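Local coordinates for ferredoxin-NADP reductase (Neisseria gonorrhoeae MIA_2011_03-10, PDB 5TR9), which probably uses its bound FAD to pass electrons between NADP(H) and ferredoxin, as related ferredoxin-NADP reductases do, at residues T150-H155 / Q216-K221. Numbering follows the deposited sequence.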
ATOM      1  N   THR A 150      13.462 -12.200   4.243  1.00 16.85           N
ATOM      2  CA  THR A 150      13.170 -10.979   4.980  1.00 17.87           C
ATOM      3  C   THR A 150      12.026 -10.267   4.275  1.00 18.62           C
ATOM      4  O   THR A 150      11.813 -10.443   3.074  1.00 16.29           O
ATOM      5  CB  THR A 150      14.384 -10.026   5.083  1.00 20.13           C
ATOM      6  OG1 THR A 150      14.742  -9.553   3.778  1.00 16.52           O
ATOM      7  CG2 THR A 150      15.590 -10.715   5.709  1.00 18.90           C
ATOM      8  N   VAL A 151      11.276  -9.478   5.038  1.00 14.99           N
ATOM      9  CA  VAL A 151      10.178  -8.673   4.525  1.00 13.24           C
ATOM     10  C   VAL A 151      10.449  -7.247   4.975  1.00 15.21           C
ATOM     11  O   VAL A 151      10.651  -7.006   6.168  1.00 15.09           O
ATOM     12  CB  VAL A 151       8.816  -9.180   5.031  1.00 15.10           C
ATOM     13  CG1 VAL A 151       7.715  -8.285   4.536  1.00 18.22           C
ATOM     14  CG2 VAL A 151       8.581 -10.615   4.553  1.00 16.13           C
ATOM     15  N   ASN A 152      10.509  -6.319   4.026  1.00 13.94           N
ATOM     16  CA  ASN A 152      11.022  -4.979   4.272  1.00 11.91           C
ATOM     17  C   ASN A 152      10.052  -3.972   3.689  1.00 11.97           C
ATOM     18  O   ASN A 152       9.631  -4.114   2.540  1.00 14.65           O
ATOM     19  CB  ASN A 152      12.404  -4.800   3.632  1.00 12.71           C
ATOM     20  CG  ASN A 152      13.374  -5.906   4.024  1.00 16.58           C
ATOM     21  OD1 ASN A 152      14.035  -5.822   5.058  1.00 15.42           O
ATOM     22  ND2 ASN A 152      13.445  -6.966   3.212  1.00 13.46           N
ATOM     23  N   LEU A 153       9.695  -2.959   4.470  1.00 12.57           N
ATOM     24  CA  LEU A 153       8.728  -1.964   4.028  1.00 11.41           C
ATOM     25  C   LEU A 153       9.332  -0.585   4.230  1.00 13.13           C
ATOM     26  O   LEU A 153       9.728  -0.237   5.348  1.00 13.00           O
ATOM     27  CB  LEU A 153       7.410  -2.117   4.796  1.00 12.48           C
ATOM     28  CG  LEU A 153       6.310  -1.108   4.465  1.00 14.40           C
ATOM     29  CD1 LEU A 153       5.940  -1.139   3.001  1.00 17.47           C
ATOM     30  CD2 LEU A 153       5.083  -1.381   5.354  1.00 18.90           C
ATOM     31  N   ILE A 154       9.413   0.186   3.149  1.00 10.52           N
ATOM     32  CA  ILE A 154       9.929   1.552   3.166  1.00  9.83           C
ATOM     33  C   ILE A 154       8.751   2.461   2.837  1.00 10.59           C
ATOM     34  O   ILE A 154       8.198   2.382   1.729  1.00 11.58           O
ATOM     35  CB  ILE A 154      11.074   1.746   2.155  1.00 11.95           C
ATOM     36  CG1 ILE A 154      12.313   0.896   2.480  1.00 16.91           C
ATOM     37  CG2 ILE A 154      11.504   3.220   2.129  1.00 15.02           C
ATOM     38  CD1 ILE A 154      12.195  -0.589   2.267  1.00 23.46           C
ATOM     39  N   HIS A 155       8.344   3.314   3.792  1.00 11.35           N
ATOM     40  CA  HIS A 155       7.201   4.214   3.590  1.00 12.61           C
ATOM     41  C   HIS A 155       7.684   5.660   3.548  1.00 10.37           C
ATOM     42  O   HIS A 155       8.115   6.206   4.573  1.00 12.48           O
ATOM     43  CB  HIS A 155       6.147   4.041   4.686  1.00 10.67           C
ATOM     44  CG  HIS A 155       4.874   4.795   4.419  1.00 10.47           C
ATOM     45  ND1 HIS A 155       4.043   5.234   5.430  1.00 12.13           N
ATOM     46  CD2 HIS A 155       4.294   5.183   3.256  1.00 14.39           C
ATOM     47  CE1 HIS A 155       2.997   5.845   4.899  1.00 12.69           C
ATOM     48  NE2 HIS A 155       3.127   5.832   3.581  1.00 13.00           N
ATOM     49  N   GLN A 216      21.612   0.002   3.370  1.00 18.50           N
ATOM     50  CA  GLN A 216      22.268   0.142   4.667  1.00 23.58           C
ATOM     51  C   GLN A 216      21.257   0.128   5.812  1.00 23.43           C
ATOM     52  O   GLN A 216      21.516  -0.471   6.866  1.00 24.66           O
ATOM     53  CB  GLN A 216      23.104   1.420   4.690  1.00 28.50           C
ATOM     54  CG  GLN A 216      24.414   1.279   3.923  1.00 42.89           C
ATOM     55  CD  GLN A 216      25.116   2.604   3.680  1.00 55.83           C
ATOM     56  OE1 GLN A 216      24.822   3.611   4.332  1.00 62.10           O
ATOM     57  NE2 GLN A 216      26.049   2.611   2.730  1.00 52.68           N
ATOM     58  N   ALA A 217      20.103   0.775   5.623  1.00 22.74           N
ATOM     59  CA  ALA A 217      19.083   0.805   6.668  1.00 22.82           C
ATOM     60  C   ALA A 217      18.511  -0.581   6.936  1.00 26.50           C
ATOM     61  O   ALA A 217      18.125  -0.886   8.073  1.00 25.87           O
ATOM     62  CB  ALA A 217      17.964   1.776   6.287  1.00 18.13           C
ATOM     63  N   LEU A 218      18.457  -1.432   5.908  1.00 18.93           N
ATOM     64  CA  LEU A 218      17.940  -2.789   6.037  1.00 19.18           C
ATOM     65  C   LEU A 218      18.982  -3.787   6.514  1.00 23.08           C
ATOM     66  O   LEU A 218      18.607  -4.900   6.900  1.00 22.84           O
ATOM     67  CB  LEU A 218      17.373  -3.273   4.699  1.00 16.47           C
ATOM     68  CG  LEU A 218      16.190  -2.457   4.168  1.00 15.69           C
ATOM     69  CD1 LEU A 218      15.706  -3.009   2.827  1.00 16.00           C
ATOM     70  CD2 LEU A 218      15.022  -2.436   5.176  1.00 16.45           C
ATOM     71  N   HIS A 219      20.267  -3.429   6.484  1.00 22.28           N
ATOM     72  CA  HIS A 219      21.352  -4.345   6.850  1.00 21.62           C
ATOM     73  C   HIS A 219      21.279  -5.630   6.030  1.00 24.72           C
ATOM     74  O   HIS A 219      21.574  -6.721   6.521  1.00 25.95           O
ATOM     75  CB  HIS A 219      21.342  -4.654   8.346  1.00 24.63           C
ATOM     76  CG  HIS A 219      21.338  -3.433   9.210  1.00 38.96           C
ATOM     77  ND1 HIS A 219      22.474  -2.688   9.447  1.00 49.44           N
ATOM     78  CD2 HIS A 219      20.339  -2.825   9.892  1.00 46.26           C
ATOM     79  CE1 HIS A 219      22.174  -1.675  10.242  1.00 52.82           C
ATOM     80  NE2 HIS A 219      20.886  -1.736  10.526  1.00 48.43           N
ATOM     81  N   THR A 220      20.876  -5.488   4.769  1.00 20.21           N
ATOM     82  CA  THR A 220      20.717  -6.601   3.841  1.00 23.25           C
ATOM     83  C   THR A 220      21.197  -6.133   2.479  1.00 21.34           C
ATOM     84  O   THR A 220      20.662  -5.159   1.943  1.00 21.48           O
ATOM     85  CB  THR A 220      19.249  -7.048   3.752  1.00 26.52           C
ATOM     86  OG1 THR A 220      18.778  -7.436   5.048  1.00 27.81           O
ATOM     87  CG2 THR A 220      19.099  -8.218   2.788  1.00 25.25           C
ATOM     88  N   LYS A 221      22.199  -6.812   1.924  1.00 22.58           N
ATOM     89  CA  LYS A 221      22.644  -6.484   0.576  1.00 18.58           C
ATOM     90  C   LYS A 221      21.531  -6.785  -0.419  1.00 19.24           C
ATOM     91  O   LYS A 221      20.910  -7.852  -0.372  1.00 21.94           O
ATOM     92  CB  LYS A 221      23.905  -7.271   0.219  1.00 23.38           C
TER
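Leu-218 lays both of its methyl branches against the amide side chain of Asn-152. CD1 comes closest to CB of Asn-152, at 3.8 Å, while CD2 lies 3.5 Å from OD1 of Asn-152, a van der Waals contact of a methyl with the carbonyl end. The two side chains run across each other at a slant. In Asn-152, CG stands opposite the carbonyl carbon (chi1 -52°), which carries the amide along the strand toward Thr-150; there ND2 of Asn-152 donates to OG1 of Thr-150 over 2.9 Å. That bond is nearly straight (162°), and the hydroxyl sits only 10° out of the amide plane. The second N-H goes to the carbonyl of Leu-123, and OD1 accepts from NH1 of Arg-186, which also bonds OG1 of Thr-220. Farther along the strand, Ile-154 extends its terminal methyl toward the helix, CD1 reaching 4.3 Å from CD1 of Leu-218. Val-188 and Arg-186 of the adjacent strand also touch Leu-218, so that this residue, at the C-terminal end of helix 213-218, packs on two neighbouring strands of the parallel sheet of the NAD-binding domain. Immediately afterwards, His-219 closes the helix in a Schellman motif with positive phi, and its N bonds to O of Gln-216. Chemically, direct contact is van der Waals packing of Leu-218 methyls, Arg-186 supplies an indirect polar link, and the buried amide's bonds fix its rotation.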